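Local coordinates for 3-hexulose-6-phosphate synthase (Mycobacterium gastri, PDB 3AJX), which is a magnesium-bound bacterial synthase built as a TIM barrel of the orotidine 5'-phosphate decarboxylase / HUMPS family, at residues K104-K116 with V123-G136. The protein carries 1 engineered substitution. Numbering follows the deposited sequence.
Sequences KGVVVDLIGIEDK and VRALGAKFVEMHAG
V107 lays its CG2 methyl over one face of the F130 ring, with CG2 3.5 Å from the ring centroid and set toward the CZ rim, a CH-pi contact. Placing CG1 anti to the backbone N (chi1 172°) brings that methyl near CE2 of the same ring. V107, D109, F130 and E132 point to the inner face of the barrel sheet; V108, like V131, points to the outer face, where its CG2 meets A128 CB at 3.6 Å and its branches face those of V123, tip to tip, so that the helix closes over the strands. This is the beta-alpha-beta crossover of a TIM barrel: strand 105-109, helix 116-125 and strand 130-134, the two strands adjacent and parallel. Their backbones are laced by V108 N to F130 O, E132 N to V108 O and L110 N to E132 O. At the C-terminal ends of the strands the interior turns polar. H134 ND1 donates to the syn lone pair of D109 OD2 at 3.0 Å, almost in the ring plane, while D109 OD1 accepts from I111 N at 2.9 Å in an Asx turn. Together these bonds should hold the carboxylate's rotation, 25° from the imidazole plane, and I111 CD1 covers a face of that ring. E132 OE2 comes within 3.7 Å of D109 OD2; a water donates to both, the K61 amine makes a long, weak ion pair with D109 OD2, and the E132 side chain lies about 4 Å from the magnesium ion bound by E30 and D59. On the outer side, L110 CD1 packs against V131 CB and M133 CE, and K116 slides past the M133 sulfur.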
loop_
_atom_site.group_PDB
_atom_site.type_symbol
_atom_site.label_atom_id
_atom_site.label_comp_id
_atom_site.label_asym_id
_atom_site.label_seq_id
_atom_site.Cartn_x
_atom_site.Cartn_y
_atom_site.Cartn_z
ATOM N N LYS A 104 -12.781 4.682 -16.416
ATOM C CA LYS A 104 -12.928 3.803 -15.266
ATOM C C LYS A 104 -12.990 4.661 -14.011
ATOM O O LYS A 104 -13.243 5.863 -14.103
ATOM C CB LYS A 104 -11.775 2.795 -15.226
ATOM C CG LYS A 104 -11.922 1.721 -16.313
ATOM C CD LYS A 104 -10.775 0.725 -16.345
ATOM C CE LYS A 104 -11.071 -0.400 -17.338
ATOM N NZ LYS A 104 -9.964 -1.396 -17.444
ATOM N N GLY A 105 -12.773 4.079 -12.837
ATOM C CA GLY A 105 -12.884 4.900 -11.650
ATOM C C GLY A 105 -11.985 4.634 -10.467
ATOM O O GLY A 105 -11.449 3.542 -10.288
ATOM N N VAL A 106 -11.837 5.666 -9.647
ATOM C CA VAL A 106 -11.027 5.593 -8.450
ATOM C C VAL A 106 -11.901 5.597 -7.210
ATOM O O VAL A 106 -12.865 6.362 -7.111
ATOM C CB VAL A 106 -10.060 6.796 -8.345
ATOM C CG1 VAL A 106 -9.409 6.819 -6.970
ATOM C CG2 VAL A 106 -8.999 6.707 -9.423
ATOM N N VAL A 107 -11.558 4.726 -6.272
ATOM C CA VAL A 107 -12.255 4.647 -5.004
ATOM C C VAL A 107 -11.216 5.049 -3.974
ATOM O O VAL A 107 -10.123 4.491 -3.941
ATOM C CB VAL A 107 -12.734 3.213 -4.710
ATOM C CG1 VAL A 107 -13.292 3.125 -3.280
ATOM C CG2 VAL A 107 -13.791 2.815 -5.724
ATOM N N VAL A 108 -11.528 6.039 -3.150
ATOM C CA VAL A 108 -10.570 6.446 -2.135
ATOM C C VAL A 108 -10.885 5.691 -0.848
ATOM O O VAL A 108 -11.984 5.797 -0.307
ATOM C CB VAL A 108 -10.619 7.971 -1.898
ATOM C CG1 VAL A 108 -9.695 8.349 -0.747
ATOM C CG2 VAL A 108 -10.197 8.701 -3.172
ATOM N N ASP A 109 -9.916 4.904 -0.389
ATOM C CA ASP A 109 -10.059 4.108 0.826
ATOM C C ASP A 109 -9.702 4.993 2.015
ATOM O O ASP A 109 -8.550 5.400 2.170
ATOM C CB ASP A 109 -9.117 2.901 0.762
ATOM C CG ASP A 109 -9.373 1.905 1.868
ATOM O OD1 ASP A 109 -9.896 2.313 2.922
ATOM O OD2 ASP A 109 -9.040 0.715 1.688
ATOM N N LEU A 110 -10.690 5.289 2.855
ATOM C CA LEU A 110 -10.462 6.159 4.003
ATOM C C LEU A 110 -9.980 5.432 5.255
ATOM O O LEU A 110 -10.046 5.973 6.361
ATOM C CB LEU A 110 -11.738 6.959 4.301
ATOM C CG LEU A 110 -12.187 7.864 3.141
ATOM C CD1 LEU A 110 -13.511 8.537 3.474
ATOM C CD2 LEU A 110 -11.116 8.917 2.855
ATOM N N ILE A 111 -9.480 4.214 5.081
ATOM C CA ILE A 111 -8.973 3.440 6.207
ATOM C C ILE A 111 -7.924 4.252 6.975
ATOM O O ILE A 111 -7.069 4.913 6.379
ATOM C CB ILE A 111 -8.346 2.105 5.715
ATOM C CG1 ILE A 111 -7.893 1.260 6.908
ATOM C CG2 ILE A 111 -7.173 2.388 4.790
ATOM C CD1 ILE A 111 -7.478 -0.154 6.531
ATOM N N GLY A 112 -8.008 4.219 8.301
ATOM C CA GLY A 112 -7.057 4.943 9.124
ATOM C C GLY A 112 -7.268 6.444 9.241
ATOM O O GLY A 112 -6.548 7.112 9.988
ATOM N N ILE A 113 -8.234 6.985 8.503
ATOM C CA ILE A 113 -8.511 8.416 8.551
ATOM C C ILE A 113 -9.359 8.747 9.775
ATOM O O ILE A 113 -10.393 8.127 10.007
ATOM C CB ILE A 113 -9.257 8.882 7.280
ATOM C CG1 ILE A 113 -8.373 8.664 6.047
ATOM C CG2 ILE A 113 -9.638 10.352 7.409
ATOM C CD1 ILE A 113 -7.144 9.543 6.001
ATOM N N GLU A 114 -8.915 9.728 10.553
ATOM C CA GLU A 114 -9.640 10.127 11.754
ATOM C C GLU A 114 -10.865 10.962 11.386
ATOM O O GLU A 114 -11.921 10.827 12.005
ATOM C CB GLU A 114 -8.716 10.927 12.678
ATOM C CG GLU A 114 -9.155 10.958 14.136
ATOM C CD GLU A 114 -10.564 11.485 14.321
ATOM O OE1 GLU A 114 -10.871 12.560 13.762
ATOM O OE2 GLU A 114 -11.362 10.826 15.027
ATOM N N ASP A 115 -10.720 11.818 10.378
ATOM C CA ASP A 115 -11.817 12.670 9.921
ATOM C C ASP A 115 -12.353 12.173 8.577
ATOM O O ASP A 115 -12.220 12.848 7.558
ATOM C CB ASP A 115 -11.350 14.128 9.781
ATOM C CG ASP A 115 -10.206 14.297 8.784
ATOM O OD1 ASP A 115 -10.070 15.406 8.228
ATOM O OD2 ASP A 115 -9.434 13.340 8.565
ATOM N N LYS A 116 -12.978 11.000 8.592
ATOM C CA LYS A 116 -13.508 10.393 7.372
ATOM C C LYS A 116 -14.498 11.228 6.556
ATOM O O LYS A 116 -14.361 11.329 5.338
ATOM C CB LYS A 116 -14.121 9.025 7.694
ATOM C CG LYS A 116 -13.086 7.990 8.149
ATOM C CD LYS A 116 -13.687 6.594 8.258
ATOM C CE LYS A 116 -12.621 5.548 8.562
ATOM N NZ LYS A 116 -11.921 5.807 9.854
ATOM N N VAL A 123 -11.717 14.572 -1.128
ATOM C CA VAL A 123 -11.317 13.705 -2.237
ATOM C C VAL A 123 -12.400 13.579 -3.300
ATOM O O VAL A 123 -12.106 13.284 -4.459
ATOM C CB VAL A 123 -10.895 12.299 -1.742
ATOM C CG1 VAL A 123 -9.811 12.435 -0.685
ATOM C CG2 VAL A 123 -12.096 11.538 -1.210
ATOM N N ARG A 124 -13.651 13.806 -2.914
ATOM C CA ARG A 124 -14.742 13.751 -3.880
ATOM C C ARG A 124 -14.501 14.883 -4.869
ATOM O O ARG A 124 -14.709 14.731 -6.074
ATOM C CB ARG A 124 -16.091 13.956 -3.184
ATOM C CG ARG A 124 -17.244 14.294 -4.132
ATOM C CD ARG A 124 -17.538 13.167 -5.107
ATOM N NE ARG A 124 -18.607 13.517 -6.046
ATOM C CZ ARG A 124 -18.473 14.364 -7.065
ATOM N NH1 ARG A 124 -17.312 14.962 -7.296
ATOM N NH2 ARG A 124 -19.506 14.611 -7.861
ATOM N N ALA A 125 -14.047 16.019 -4.347
ATOM C CA ALA A 125 -13.768 17.186 -5.168
ATOM C C ALA A 125 -12.630 16.907 -6.142
ATOM O O ALA A 125 -12.537 17.545 -7.191
ATOM C CB ALA A 125 -13.418 18.374 -4.284
ATOM N N LEU A 126 -11.766 15.958 -5.790
ATOM C CA LEU A 126 -10.637 15.596 -6.641
ATOM C C LEU A 126 -11.036 14.610 -7.735
ATOM O O LEU A 126 -10.236 14.309 -8.619
ATOM C CB LEU A 126 -9.500 15.000 -5.809
ATOM C CG LEU A 126 -8.832 15.908 -4.770
ATOM C CD1 LEU A 126 -7.859 15.093 -3.937
ATOM C CD2 LEU A 126 -8.119 17.061 -5.465
ATOM N N GLY A 127 -12.260 14.092 -7.662
ATOM C CA GLY A 127 -12.728 13.172 -8.686
ATOM C C GLY A 127 -13.002 11.723 -8.323
ATOM O O GLY A 127 -13.302 10.921 -9.205
ATOM N N ALA A 128 -12.905 11.367 -7.048
ATOM C CA ALA A 128 -13.171 9.988 -6.653
ATOM C C ALA A 128 -14.618 9.615 -6.992
ATOM O O ALA A 128 -15.519 10.441 -6.855
ATOM C CB ALA A 128 -12.923 9.816 -5.157
ATOM N N LYS A 129 -14.841 8.383 -7.451
ATOM C CA LYS A 129 -16.194 7.929 -7.775
ATOM C C LYS A 129 -16.957 7.802 -6.462
ATOM O O LYS A 129 -18.074 8.309 -6.311
ATOM C CB LYS A 129 -16.146 6.582 -8.503
ATOM C CG LYS A 129 -15.455 6.643 -9.856
ATOM C CD LYS A 129 -16.152 7.631 -10.785
ATOM C CE LYS A 129 -15.450 7.732 -12.130
ATOM N NZ LYS A 129 -16.094 8.755 -13.000
ATOM N N PHE A 130 -16.350 7.100 -5.515
ATOM C CA PHE A 130 -16.919 6.964 -4.191
ATOM C C PHE A 130 -15.790 6.733 -3.212
ATOM O O PHE A 130 -14.638 6.563 -3.610
ATOM C CB PHE A 130 -17.985 5.847 -4.105
ATOM C CG PHE A 130 -17.520 4.478 -4.536
ATOM C CD1 PHE A 130 -17.555 4.105 -5.877
ATOM C CD2 PHE A 130 -17.151 3.524 -3.586
ATOM C CE1 PHE A 130 -17.242 2.801 -6.270
ATOM C CE2 PHE A 130 -16.834 2.213 -3.967
ATOM C CZ PHE A 130 -16.882 1.851 -5.312
ATOM N N VAL A 131 -16.111 6.773 -1.928
ATOM C CA VAL A 131 -15.103 6.564 -0.906
ATOM C C VAL A 131 -15.490 5.334 -0.117
ATOM O O VAL A 131 -16.662 4.966 -0.063
ATOM C CB VAL A 131 -15.006 7.779 0.050
ATOM C CG1 VAL A 131 -14.572 9.016 -0.723
ATOM C CG2 VAL A 131 -16.343 8.020 0.728
ATOM N N GLU A 132 -14.500 4.687 0.480
ATOM C CA GLU A 132 -14.769 3.502 1.269
ATOM C C GLU A 132 -14.597 3.817 2.744
ATOM O O GLU A 132 -13.504 4.177 3.188
ATOM C CB GLU A 132 -13.833 2.359 0.856
ATOM C CG GLU A 132 -14.131 1.039 1.561
ATOM C CD GLU A 132 -13.312 -0.125 1.026
ATOM O OE1 GLU A 132 -13.520 -0.521 -0.141
ATOM O OE2 GLU A 132 -12.456 -0.641 1.775
ATOM N N MET A 133 -15.699 3.735 3.486
ATOM C CA MET A 133 -15.672 3.962 4.928
ATOM C C MET A 133 -15.206 2.596 5.390
ATOM O O MET A 133 -15.992 1.669 5.584
ATOM C CB MET A 133 -17.066 4.291 5.445
ATOM C CG MET A 133 -17.551 5.669 4.996
ATOM S SD MET A 133 -16.370 6.953 5.468
ATOM C CE MET A 133 -17.111 8.422 4.726
ATOM N N HIS A 134 -13.893 2.497 5.540
ATOM C CA HIS A 134 -13.227 1.245 5.854
ATOM C C HIS A 134 -12.534 1.128 7.210
ATOM O O HIS A 134 -11.813 2.030 7.639
ATOM C CB HIS A 134 -12.204 1.006 4.737
ATOM C CG HIS A 134 -11.574 -0.349 4.747
ATOM N ND1 HIS A 134 -10.513 -0.671 3.928
ATOM C CD2 HIS A 134 -11.860 -1.467 5.453
ATOM C CE1 HIS A 134 -10.173 -1.931 4.132
ATOM N NE2 HIS A 134 -10.975 -2.438 5.050
ATOM N N ALA A 135 -12.770 0.005 7.879
ATOM C CA ALA A 135 -12.125 -0.292 9.154
ATOM C C ALA A 135 -11.378 -1.589 8.857
ATOM O O ALA A 135 -11.992 -2.611 8.560
ATOM C CB ALA A 135 -13.161 -0.512 10.252
ATOM N N GLY A 136 -10.052 -1.538 8.902
ATOM C CA GLY A 136 -9.252 -2.713 8.608
ATOM C C GLY A 136 -9.374 -3.836 9.620
ATOM O O GLY A 136 -10.029 -3.694 10.652
HETATM O O HOH W 1 -13.570 8.296 -15.053
HETATM O O HOH W 2 -12.614 8.453 -10.492
HETATM O O HOH W 3 -10.549 -1.494 0.211
HETATM O O HOH W 4 -10.478 3.274 9.678
#